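Local structure of predicted acetamidase/formamidase (Thermoanaerobacter tengcongensis, 3TKK) at residues K80-I84 and I163-A167; V91-G95 and E106-S110; G166-P172 and K218-T224; D191-V196 and I275-D280. The protein probably hydrolyses carbon-nitrogen bonds of linear amides such as formamide or acetamide, and binds zinc and calcium ions. The contacts are given in a common frame with arbitrary orientation. Numbering follows the deposited sequence.

Contact 1 of 4, residues K80-I84 and I163-A167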
loop_
_atom_site.group_PDB
_atom_site.type_symbol
_atom_site.label_atom_id
_atom_site.label_comp_id
_atom_site.label_asym_id
_atom_site.label_seq_id
_atom_site.Cartn_x
_atom_site.Cartn_y
_atom_site.Cartn_z
ATOM N N LYS A 80 8.823 13.671 17.726
ATOM C CA LYS A 80 8.974 12.288 18.152
ATOM C C LYS A 80 7.701 11.918 18.921
ATOM O O LYS A 80 7.443 12.506 20.027
ATOM C CB LYS A 80 10.231 12.195 19.045
ATOM C CG LYS A 80 10.513 10.767 19.492
ATOM C CD LYS A 80 11.833 10.661 20.375
ATOM C CE LYS A 80 13.119 11.043 19.639
ATOM N NZ LYS A 80 13.085 12.512 19.334
ATOM N N ILE A 81 6.947 10.904 18.415
ATOM C CA ILE A 81 5.759 10.361 19.096
ATOM C C ILE A 81 6.233 9.265 20.119
ATOM O O ILE A 81 6.610 8.148 19.718
ATOM C CB ILE A 81 4.811 9.736 18.107
ATOM C CG1 ILE A 81 4.501 10.748 16.939
ATOM C CG2 ILE A 81 3.482 9.358 18.883
ATOM C CD1 ILE A 81 4.070 12.077 17.517
ATOM N N LYS A 82 6.172 9.583 21.395
ATOM C CA LYS A 82 6.668 8.657 22.428
ATOM C C LYS A 82 5.568 7.799 22.961
ATOM O O LYS A 82 5.766 6.647 23.133
ATOM C CB LYS A 82 7.343 9.487 23.500
ATOM C CG LYS A 82 8.612 10.212 22.930
ATOM C CD LYS A 82 9.445 10.653 24.112
ATOM C CE LYS A 82 10.519 11.654 23.689
ATOM N NZ LYS A 82 11.399 11.920 24.907
ATOM N N LYS A 83 4.418 8.342 23.274
ATOM C CA LYS A 83 3.323 7.532 23.770
ATOM C C LYS A 83 2.009 7.996 23.273
ATOM O O LYS A 83 1.788 9.197 23.188
ATOM C CB LYS A 83 3.203 7.668 25.264
ATOM C CG LYS A 83 3.791 6.548 25.984
ATOM C CD LYS A 83 3.156 6.589 27.339
ATOM C CE LYS A 83 3.521 7.929 28.061
ATOM N NZ LYS A 83 4.531 7.588 29.182
ATOM N N ILE A 84 1.090 7.078 23.052
ATOM C CA ILE A 84 -0.274 7.522 22.720
ATOM C C ILE A 84 -1.228 6.793 23.692
ATOM O O ILE A 84 -1.242 5.551 23.703
ATOM C CB ILE A 84 -0.625 7.128 21.286
ATOM C CG1 ILE A 84 0.280 7.829 20.293
ATOM C CG2 ILE A 84 -2.051 7.465 20.820
ATOM C CD1 ILE A 84 -0.127 7.434 18.830
ATOM N N ILE A 163 2.042 6.819 11.914
ATOM C CA ILE A 163 2.231 7.818 12.958
ATOM C C ILE A 163 1.712 7.278 14.258
ATOM O O ILE A 163 0.552 7.487 14.544
ATOM C CB ILE A 163 1.544 9.179 12.479
ATOM C CG1 ILE A 163 2.197 9.498 11.126
ATOM C CG2 ILE A 163 1.804 10.316 13.595
ATOM C CD1 ILE A 163 1.658 10.986 10.351
ATOM N N ALA A 164 2.589 6.652 15.032
ATOM C CA ALA A 164 2.259 5.846 16.253
ATOM C C ALA A 164 3.435 5.949 17.175
ATOM O O ALA A 164 4.435 6.519 16.790
ATOM C CB ALA A 164 2.056 4.320 15.772
ATOM N N GLU A 165 3.405 5.308 18.360
ATOM C CA GLU A 165 4.492 5.394 19.222
ATOM C C GLU A 165 5.698 4.899 18.508
ATOM O O GLU A 165 5.564 3.889 17.838
ATOM C CB GLU A 165 4.165 4.436 20.450
ATOM C CG GLU A 165 2.996 4.958 21.275
ATOM C CD GLU A 165 2.893 4.122 22.606
ATOM O OE1 GLU A 165 2.217 4.482 23.552
ATOM O OE2 GLU A 165 3.526 3.094 22.651
ATOM N N GLY A 166 6.890 5.495 18.739
ATOM C CA GLY A 166 8.133 4.941 18.197
ATOM C C GLY A 166 8.395 5.773 16.902
ATOM O O GLY A 166 9.467 5.714 16.339
ATOM N N ALA A 167 7.419 6.454 16.400
ATOM C CA ALA A 167 7.704 7.145 15.098
ATOM C C ALA A 167 8.151 8.583 15.253
ATOM O O ALA A 167 7.857 9.187 16.291
ATOM C CB ALA A 167 6.553 7.056 14.257
#
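The loop 163-167 approaches the edge of strand 80-84 and locks onto it by backbone bonds at Ile81 and by a carboxylate at Ile84. Ile163 brings its CG2 to 4.3 Å from Ile81 CG1. Ala164 then opens a type II beta turn that closes at Ala167, whose N bonds back to Ala164 O at 3.0 Å; the same Ala164 O lies 3.5 Å from Ile81 CB, and Ala164 CA rests 3.9 Å from Ile84 CD1. Glu165 reaches along the strand, and its OE1 accepts a hydrogen bond from Ile84 N at 2.9 Å, standing in for a neighbouring strand's carbonyl. Gly166, with the positive phi expected at the third position of a type II turn, donates its N to Ile81 O at 2.8 Å. Ala167 completes the pairing by accepting Ile81 N at its O, 2.9 Å away. On its other edge strand 76-86 pairs with strand 203-212, where Lys82 and Lys83 both face Leu206 in a classic beta bulge and Lys82 forms salt bridges with Glu31 and Glu208. Ile81, Ile84 and Ile163 each touch Ile134 of strand 133-138, while the loop runs directly into strand 168-172, the next strand of the sheet.

Contact 2 of 4, residues V91-G95 and E106-S110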
loop_
_atom_site.group_PDB
_atom_site.type_symbol
_atom_site.label_atom_id
_atom_site.label_comp_id
_atom_site.label_asym_id
_atom_site.label_seq_id
_atom_site.Cartn_x
_atom_site.Cartn_y
_atom_site.Cartn_z
ATOM N N VAL A 91 -15.612 5.525 18.490
ATOM C CA VAL A 91 -16.790 5.512 17.661
ATOM C C VAL A 91 -16.375 5.106 16.272
ATOM O O VAL A 91 -15.299 5.538 15.817
ATOM C CB VAL A 91 -17.304 6.943 17.569
ATOM C CG1 VAL A 91 -18.587 7.010 16.725
ATOM C CG2 VAL A 91 -17.593 7.475 19.082
ATOM N N LEU A 92 -17.228 4.311 15.601
ATOM C CA LEU A 92 -17.047 3.903 14.243
ATOM C C LEU A 92 -18.200 4.607 13.529
ATOM O O LEU A 92 -19.359 4.600 14.071
ATOM C CB LEU A 92 -17.258 2.373 14.103
ATOM C CG LEU A 92 -16.053 1.740 14.756
ATOM C CD1 LEU A 92 -16.317 0.340 15.094
ATOM C CD2 LEU A 92 -14.941 1.879 13.685
ATOM N N ALA A 93 -17.916 5.137 12.342
ATOM C CA ALA A 93 -18.884 5.810 11.467
ATOM C C ALA A 93 -18.779 5.375 10.051
ATOM O O ALA A 93 -17.664 5.145 9.515
ATOM C CB ALA A 93 -18.735 7.366 11.583
ATOM N N THR A 94 -19.948 5.233 9.381
ATOM C CA THR A 94 -19.904 5.125 7.915
ATOM C C THR A 94 -21.264 5.494 7.380
ATOM O O THR A 94 -22.050 5.986 8.110
ATOM C CB THR A 94 -19.613 3.678 7.466
ATOM O OG1 THR A 94 -19.342 3.645 6.051
ATOM C CG2 THR A 94 -20.774 2.688 7.818
ATOM N N GLY A 95 -21.569 5.205 6.122
ATOM C CA GLY A 95 -22.932 5.500 5.662
ATOM C C GLY A 95 -23.054 5.884 4.219
ATOM O O GLY A 95 -22.072 5.809 3.492
ATOM N N GLU A 106 -27.439 3.333 2.906
ATOM C CA GLU A 106 -28.501 4.361 2.958
ATOM C C GLU A 106 -28.428 5.011 4.345
ATOM O O GLU A 106 -28.073 4.339 5.328
ATOM C CB GLU A 106 -29.822 3.681 2.794
ATOM C CG GLU A 106 -30.032 3.124 1.397
ATOM C CD GLU A 106 -30.001 4.235 0.357
ATOM O OE1 GLU A 106 -30.122 5.432 0.712
ATOM O OE2 GLU A 106 -29.867 3.896 -0.835
ATOM N N GLY A 107 -28.709 6.306 4.453
ATOM C CA GLY A 107 -28.551 6.976 5.738
ATOM C C GLY A 107 -27.129 7.003 6.331
ATOM O O GLY A 107 -26.122 6.954 5.609
ATOM N N LEU A 108 -27.043 7.141 7.653
ATOM C CA LEU A 108 -25.795 7.439 8.299
ATOM C C LEU A 108 -25.628 6.454 9.484
ATOM O O LEU A 108 -26.573 6.154 10.169
ATOM C CB LEU A 108 -25.816 8.890 8.830
ATOM C CG LEU A 108 -24.438 9.577 8.767
ATOM C CD1 LEU A 108 -23.182 8.756 9.362
ATOM C CD2 LEU A 108 -24.139 9.948 7.274
ATOM N N TYR A 109 -24.420 5.975 9.733
ATOM C CA TYR A 109 -24.262 4.933 10.719
ATOM C C TYR A 109 -23.232 5.397 11.670
ATOM O O TYR A 109 -22.295 6.039 11.229
ATOM C CB TYR A 109 -23.675 3.693 10.052
ATOM C CG TYR A 109 -23.308 2.537 10.987
ATOM C CD1 TYR A 109 -24.253 1.609 11.387
ATOM C CD2 TYR A 109 -22.000 2.369 11.442
ATOM C CE1 TYR A 109 -23.925 0.508 12.242
ATOM C CE2 TYR A 109 -21.654 1.253 12.284
ATOM C CZ TYR A 109 -22.629 0.336 12.632
ATOM O OH TYR A 109 -22.265 -0.735 13.413
ATOM N N SER A 110 -23.428 5.118 12.965
ATOM C CA SER A 110 -22.303 5.115 13.921
ATOM C C SER A 110 -22.494 4.033 14.964
ATOM O O SER A 110 -23.612 3.627 15.253
ATOM C CB SER A 110 -22.188 6.438 14.683
ATOM O OG SER A 110 -23.356 6.656 15.442
#
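Tyr109, with chi1 in the t well, extends from the same sheet face as Thr94, and its CB meets Thr94 CG2 at 3.8 Å. Thr94 is also t, and its OG1 bonds to Gly195 O on the loop 191-196. Ala93, Leu108 and Ser110 occupy the opposite face. Leu108 has an off-well chi1 of -146° that brings CD1 to 3.2 Å from Thr94 O, while Ser110 CB lies 4.2 Å from Val91 CG1. Gly95 faces Leu108 across a non-hydrogen-bonded pair, where a CB would clash with Gly107 O. The backbones run antiparallel at 165°, with Thr94 and Tyr109 as the hydrogen-bonded pair: Thr94 N to Tyr109 O is 3.1 Å and Tyr109 N to Thr94 O 2.9 Å. Ser110 CA lies 3.0 Å from Leu92 O in a CA-H...O contact. Leu92, Thr94 and Tyr109 pack on Ile269, Ala264 and Glu261 of the second subunit. The chemistry is thus that of a hairpin in a small four-stranded sheet, joined by main-chain hydrogen bonds, whose Thr94/Tyr109 face, mixed in character, packs on the second subunit.

Contact 3 of 4, residues G166-P172 and K218-T224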
loop_
_atom_site.group_PDB
_atom_site.type_symbol
_atom_site.label_atom_id
_atom_site.label_comp_id
_atom_site.label_asym_id
_atom_site.label_seq_id
_atom_site.Cartn_x
_atom_site.Cartn_y
_atom_site.Cartn_z
ATOM N N GLY A 166 6.890 5.495 18.739
ATOM C CA GLY A 166 8.133 4.941 18.197
ATOM C C GLY A 166 8.395 5.773 16.902
ATOM O O GLY A 166 9.467 5.714 16.339
ATOM N N ALA A 167 7.419 6.454 16.400
ATOM C CA ALA A 167 7.704 7.145 15.098
ATOM C C ALA A 167 8.151 8.583 15.253
ATOM O O ALA A 167 7.857 9.187 16.291
ATOM C CB ALA A 167 6.553 7.056 14.257
ATOM N N GLU A 168 8.764 9.142 14.194
ATOM C CA GLU A 168 9.153 10.518 14.122
ATOM C C GLU A 168 8.560 11.068 12.854
ATOM O O GLU A 168 8.752 10.510 11.800
ATOM C CB GLU A 168 10.681 10.565 13.971
ATOM C CG GLU A 168 11.416 10.359 15.281
ATOM C CD GLU A 168 12.887 10.073 14.953
ATOM O OE1 GLU A 168 13.356 10.334 13.787
ATOM O OE2 GLU A 168 13.543 9.570 15.811
ATOM N N VAL A 169 7.833 12.160 12.923
ATOM C CA VAL A 169 7.329 12.806 11.716
ATOM C C VAL A 169 8.072 14.129 11.457
ATOM O O VAL A 169 8.261 14.929 12.441
ATOM C CB VAL A 169 5.891 13.155 11.978
ATOM C CG1 VAL A 169 5.284 13.551 10.619
ATOM C CG2 VAL A 169 5.175 11.898 12.528
ATOM N N TYR A 170 8.480 14.393 10.214
ATOM C CA TYR A 170 9.292 15.509 9.935
ATOM C C TYR A 170 8.464 16.354 9.100
ATOM O O TYR A 170 7.943 15.865 8.141
ATOM C CB TYR A 170 10.524 15.039 9.170
ATOM C CG TYR A 170 11.441 14.216 10.030
ATOM C CD1 TYR A 170 12.606 14.798 10.577
ATOM C CD2 TYR A 170 11.173 12.910 10.277
ATOM C CE1 TYR A 170 13.476 14.093 11.310
ATOM C CE2 TYR A 170 12.059 12.138 11.004
ATOM C CZ TYR A 170 13.185 12.736 11.552
ATOM O OH TYR A 170 14.067 12.014 12.282
ATOM N N PHE A 171 8.339 17.659 9.417
ATOM C CA PHE A 171 7.530 18.522 8.644
ATOM C C PHE A 171 8.331 19.683 8.102
ATOM O O PHE A 171 9.087 20.345 8.872
ATOM C CB PHE A 171 6.445 19.206 9.597
ATOM C CG PHE A 171 5.404 18.263 10.081
ATOM C CD1 PHE A 171 4.402 17.841 9.239
ATOM C CD2 PHE A 171 5.420 17.841 11.354
ATOM C CE1 PHE A 171 3.429 16.869 9.659
ATOM C CE2 PHE A 171 4.470 16.867 11.832
ATOM C CZ PHE A 171 3.444 16.431 10.980
ATOM N N PRO A 172 8.140 20.000 6.848
ATOM C CA PRO A 172 8.636 21.317 6.458
ATOM C C PRO A 172 7.984 22.447 7.216
ATOM O O PRO A 172 6.759 22.436 7.378
ATOM C CB PRO A 172 8.169 21.491 5.000
ATOM C CG PRO A 172 7.419 20.240 4.586
ATOM C CD PRO A 172 7.215 19.393 5.873
ATOM N N LYS A 218 9.771 18.940 1.067
ATOM C CA LYS A 218 8.642 19.585 0.405
ATOM C C LYS A 218 7.312 19.092 0.979
ATOM O O LYS A 218 6.260 19.652 0.678
ATOM C CB LYS A 218 8.635 19.285 -1.111
ATOM C CG LYS A 218 9.782 19.925 -1.808
ATOM C CD LYS A 218 9.623 21.370 -1.721
ATOM C CE LYS A 218 10.670 22.134 -2.535
ATOM N NZ LYS A 218 10.856 21.544 -3.883
ATOM N N ASN A 219 7.367 18.013 1.735
ATOM C CA ASN A 219 6.195 17.278 2.244
ATOM C C ASN A 219 6.651 16.482 3.436
ATOM O O ASN A 219 7.829 16.392 3.611
ATOM C CB ASN A 219 5.700 16.301 1.210
ATOM C CG ASN A 219 4.838 16.939 0.210
ATOM O OD1 ASN A 219 3.811 17.408 0.548
ATOM N ND2 ASN A 219 5.202 16.900 -1.023
ATOM N N PRO A 220 5.732 15.847 4.202
ATOM C CA PRO A 220 6.193 15.298 5.457
ATOM C C PRO A 220 6.825 14.000 5.184
ATOM O O PRO A 220 6.637 13.381 4.090
ATOM C CB PRO A 220 4.886 15.015 6.235
ATOM C CG PRO A 220 3.981 16.086 5.628
ATOM C CD PRO A 220 4.267 15.950 4.183
ATOM N N VAL A 221 7.542 13.566 6.192
ATOM C CA VAL A 221 8.204 12.261 6.135
ATOM C C VAL A 221 8.020 11.558 7.500
ATOM O O VAL A 221 7.951 12.234 8.529
ATOM C CB VAL A 221 9.746 12.461 5.954
ATOM C CG1 VAL A 221 10.535 11.055 6.257
ATOM C CG2 VAL A 221 10.056 12.996 4.558
ATOM N N VAL A 222 7.806 10.256 7.515
ATOM C CA VAL A 222 7.662 9.545 8.823
ATOM C C VAL A 222 8.725 8.553 8.890
ATOM O O VAL A 222 9.052 7.828 7.878
ATOM C CB VAL A 222 6.229 8.911 9.110
ATOM C CG1 VAL A 222 5.771 8.125 7.942
ATOM C CG2 VAL A 222 6.364 7.953 10.436
ATOM N N LYS A 223 9.339 8.440 10.068
ATOM C CA LYS A 223 10.379 7.424 10.166
ATOM C C LYS A 223 10.002 6.573 11.367
ATOM O O LYS A 223 9.677 7.120 12.409
ATOM C CB LYS A 223 11.725 8.078 10.448
ATOM C CG LYS A 223 12.871 7.017 10.805
ATOM C CD LYS A 223 14.242 7.718 11.051
ATOM C CE LYS A 223 15.319 6.711 11.613
ATOM N NZ LYS A 223 16.448 7.557 12.055
ATOM N N THR A 224 10.033 5.248 11.227
ATOM C CA THR A 224 9.636 4.398 12.300
ATOM C C THR A 224 10.917 3.715 12.601
ATOM O O THR A 224 11.992 4.065 12.069
ATOM C CB THR A 224 8.557 3.338 11.880
ATOM O OG1 THR A 224 9.198 2.438 10.957
ATOM C CG2 THR A 224 7.294 4.042 11.106
HETATM O O HOH W 1 11.590 6.455 14.677
HETATM O O HOH W 2 15.837 9.255 13.932
#
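Tyr170 lays its ring alongside strand 221-223, with the ring edge toward Lys223 CB (CE2 to CB 4.1 Å) and its own CB 4.2 Å from Val221 CB. Its OH donates a very short 2.4 Å hydrogen bond to Glu168 OE1, two residues back on the same face. Glu168 OE1 lies 4.5 Å from Lys223 NZ, too far for a salt bridge, and water 2 spans the gap, donating to Glu168 OE1 at 2.7 Å and accepting from Lys223 NZ at 2.6 Å. Beneath these side chains the strands pair antiparallel at 159°. The hydrogen bonds Glu168 N to Lys223 O and Lys223 N to Glu168 O are both 2.8 Å; Tyr170 N to Val221 O is 2.8 Å and Val221 N to Tyr170 O 3.0 Å. Val169 and Val222 form the intervening non-hydrogen-bonded pair, with side chains on the opposite face, and Ala167 CB meets Val222 CG2 at 3.9 Å. The ladder gives way to proline packing at its far end: Phe171 CD1 lies 4.0 Å from Pro220 CG, and Pro172 CG 3.6 Å from Asn219 N. At the other end water 1 donates to Gly166 O at 2.8 Å and to Lys223 O at 3.0 Å. These are inner strands of a large mixed sheet: 168-172 is flanked by 76-86 and 221-223 by 227-234, while Asn219 touches Ile243 of helix 237-255 and Tyr170 stacks edge-to-face with Phe301.

Contact 4 of 4, residues D191-V196 and I275-D280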
loop_
_atom_site.group_PDB
_atom_site.type_symbol
_atom_site.label_atom_id
_atom_site.label_comp_id
_atom_site.label_asym_id
_atom_site.label_seq_id
_atom_site.Cartn_x
_atom_site.Cartn_y
_atom_site.Cartn_z
ATOM N N ASP A 191 -5.007 0.714 6.469
ATOM C CA ASP A 191 -4.532 1.621 5.430
ATOM C C ASP A 191 -5.675 1.758 4.436
ATOM O O ASP A 191 -6.420 0.751 4.078
ATOM C CB ASP A 191 -3.350 1.043 4.554
ATOM C CG ASP A 191 -1.940 1.331 5.186
ATOM O OD1 ASP A 191 -1.806 2.254 6.046
ATOM O OD2 ASP A 191 -0.974 0.631 4.856
ATOM N N GLY A 192 -5.832 2.991 3.988
ATOM C CA GLY A 192 -6.990 3.287 3.044
ATOM C C GLY A 192 -8.257 3.840 3.800
ATOM O O GLY A 192 -9.044 4.689 3.269
ATOM N N GLU A 193 -8.450 3.361 4.995
ATOM C CA GLU A 193 -9.547 3.896 5.891
ATOM C C GLU A 193 -10.882 3.789 5.155
ATOM O O GLU A 193 -11.672 4.814 5.103
ATOM C CB GLU A 193 -9.293 5.382 6.328
ATOM C CG GLU A 193 -10.289 5.798 7.529
ATOM C CD GLU A 193 -9.889 7.185 8.021
ATOM O OE1 GLU A 193 -9.330 7.932 7.132
ATOM O OE2 GLU A 193 -10.097 7.497 9.241
ATOM N N VAL A 194 -11.186 2.601 4.570
ATOM C CA VAL A 194 -12.150 2.655 3.370
ATOM C C VAL A 194 -13.617 2.770 3.778
ATOM O O VAL A 194 -14.505 3.017 2.919
ATOM C CB VAL A 194 -11.943 1.376 2.423
ATOM C CG1 VAL A 194 -10.488 1.269 1.809
ATOM C CG2 VAL A 194 -12.267 0.005 3.193
ATOM N N GLY A 195 -13.911 2.594 5.058
ATOM C CA GLY A 195 -15.303 2.794 5.536
ATOM C C GLY A 195 -15.590 4.286 5.824
ATOM O O GLY A 195 -16.696 4.662 6.113
ATOM N N VAL A 196 -14.531 5.096 5.797
ATOM C CA VAL A 196 -14.557 6.556 6.120
ATOM C C VAL A 196 -13.888 6.892 7.485
ATOM O O VAL A 196 -13.306 7.991 7.688
ATOM C CB VAL A 196 -15.932 7.231 5.948
ATOM C CG1 VAL A 196 -16.778 7.426 7.236
ATOM C CG2 VAL A 196 -15.744 8.709 5.355
ATOM N N ILE A 275 -0.596 3.050 0.636
ATOM C CA ILE A 275 -1.732 3.898 0.724
ATOM C C ILE A 275 -2.031 4.244 2.190
ATOM O O ILE A 275 -2.018 3.334 3.127
ATOM C CB ILE A 275 -2.971 3.167 0.105
ATOM C CG1 ILE A 275 -2.857 3.082 -1.449
ATOM C CG2 ILE A 275 -4.291 3.947 0.351
ATOM C CD1 ILE A 275 -3.843 2.009 -2.013
ATOM N N SER A 276 -2.302 5.536 2.404
ATOM C CA SER A 276 -2.760 5.992 3.753
ATOM C C SER A 276 -4.208 6.089 3.828
ATOM O O SER A 276 -4.733 5.389 4.641
ATOM C CB SER A 276 -2.069 7.245 4.259
ATOM O OG SER A 276 -0.606 7.035 4.499
ATOM N N GLN A 277 -4.877 6.919 2.900
ATOM C CA GLN A 277 -6.300 6.969 2.974
ATOM C C GLN A 277 -6.798 7.378 1.654
ATOM O O GLN A 277 -6.124 8.183 0.926
ATOM C CB GLN A 277 -6.866 7.978 4.059
ATOM C CG GLN A 277 -6.349 9.407 4.031
ATOM C CD GLN A 277 -7.038 10.214 2.951
ATOM O OE1 GLN A 277 -8.211 9.883 2.611
ATOM N NE2 GLN A 277 -6.464 11.395 2.628
ATOM N N VAL A 278 -7.989 6.819 1.309
ATOM C CA VAL A 278 -8.633 7.229 0.025
ATOM C C VAL A 278 -9.963 7.859 0.203
ATOM O O VAL A 278 -10.706 7.973 -0.726
ATOM C CB VAL A 278 -8.827 5.987 -0.872
ATOM C CG1 VAL A 278 -7.434 5.361 -1.109
ATOM C CG2 VAL A 278 -9.671 4.876 -0.096
ATOM N N VAL A 279 -10.258 8.404 1.367
ATOM C CA VAL A 279 -11.647 8.746 1.501
ATOM C C VAL A 279 -11.701 10.285 1.881
ATOM O O VAL A 279 -12.773 10.802 2.080
ATOM C CB VAL A 279 -12.246 7.911 2.763
ATOM C CG1 VAL A 279 -12.234 6.349 2.525
ATOM C CG2 VAL A 279 -11.576 8.216 4.027
ATOM N N ASP A 280 -10.555 10.949 2.163
ATOM C CA ASP A 280 -10.611 12.330 2.639
ATOM C C ASP A 280 -10.671 13.229 1.384
ATOM O O ASP A 280 -10.709 12.754 0.212
ATOM C CB ASP A 280 -9.425 12.730 3.612
ATOM C CG ASP A 280 -9.358 11.839 4.930
ATOM O OD1 ASP A 280 -10.446 11.495 5.419
ATOM O OD2 ASP A 280 -8.250 11.520 5.492
HETATM O O HOH W 3 -0.984 0.488 1.890
HETATM O O HOH W 4 -12.407 10.685 6.997
#
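The metal site is bordered here by the loop 191-196, which carries Glu193, a zinc ligand in a structure of this protein though not coordinating zinc in this chain, and by the end of strand 272-277. The Glu193 side chain is about 4 Å from both the zinc and the calcium ion. Gly192 makes a single backbone bridge with Gln277: Gly192 N donates to Ser276 O at 2.7 Å, and Val278 N to Gly192 O at 3.1 Å. A CB on Gly192 would jam against the preceding carbonyl. Val279 then packs into the turn, with CG1 3.1 Å from Glu193 O and CG2 4.0 Å from Val196 CA. The type I turn 193-196 is closed by Val196 N to Glu193 O at 3.0 Å. Gln277 OE1 accepts both Val279 N at 2.8 Å and Asp280 N at 2.6 Å, fixing the bend beyond the strand, and its NE2 donates to Leu282 O. Water 4 donates to Val196 O at 2.9 Å and Asp280 OD1 at 2.6 Å. Asp191 OD1 is hydrogen-bonded to Thr161 and OD2 forms a salt bridge with Arg286, and Gly195 N bonds to Ser268 of the second subunit. Ser276 and Gln277 both face Thr284, forming a classic beta bulge at the end of a strand outermost within this chain, beside a two-metal site.

Contacts 1 and 3 reach the same sheet, whose strands 76-86 and 168-172 are neighbours; they share Gly166 and Ala167, their centres are about 11 Å apart, and Ile163 CG2 touches Val169 CG2 at 3.9 Å. Contact 4 reaches it at one of its outer strands within this chain, 272-277, with its centre about 21 and 19 Å from those of contacts 1 and 3. Contact 2 belongs to a separate four-stranded sheet but meets contact 4, Thr94 OG1 lying 2.8 Å from Gly195 O; both touch the second subunit. The Glu193 side chain of contact 4 is about 4 Å from zinc and calcium, those of Ala93 (contact 2) and Ile163 (contact 1) about 9 and 12 Å from zinc.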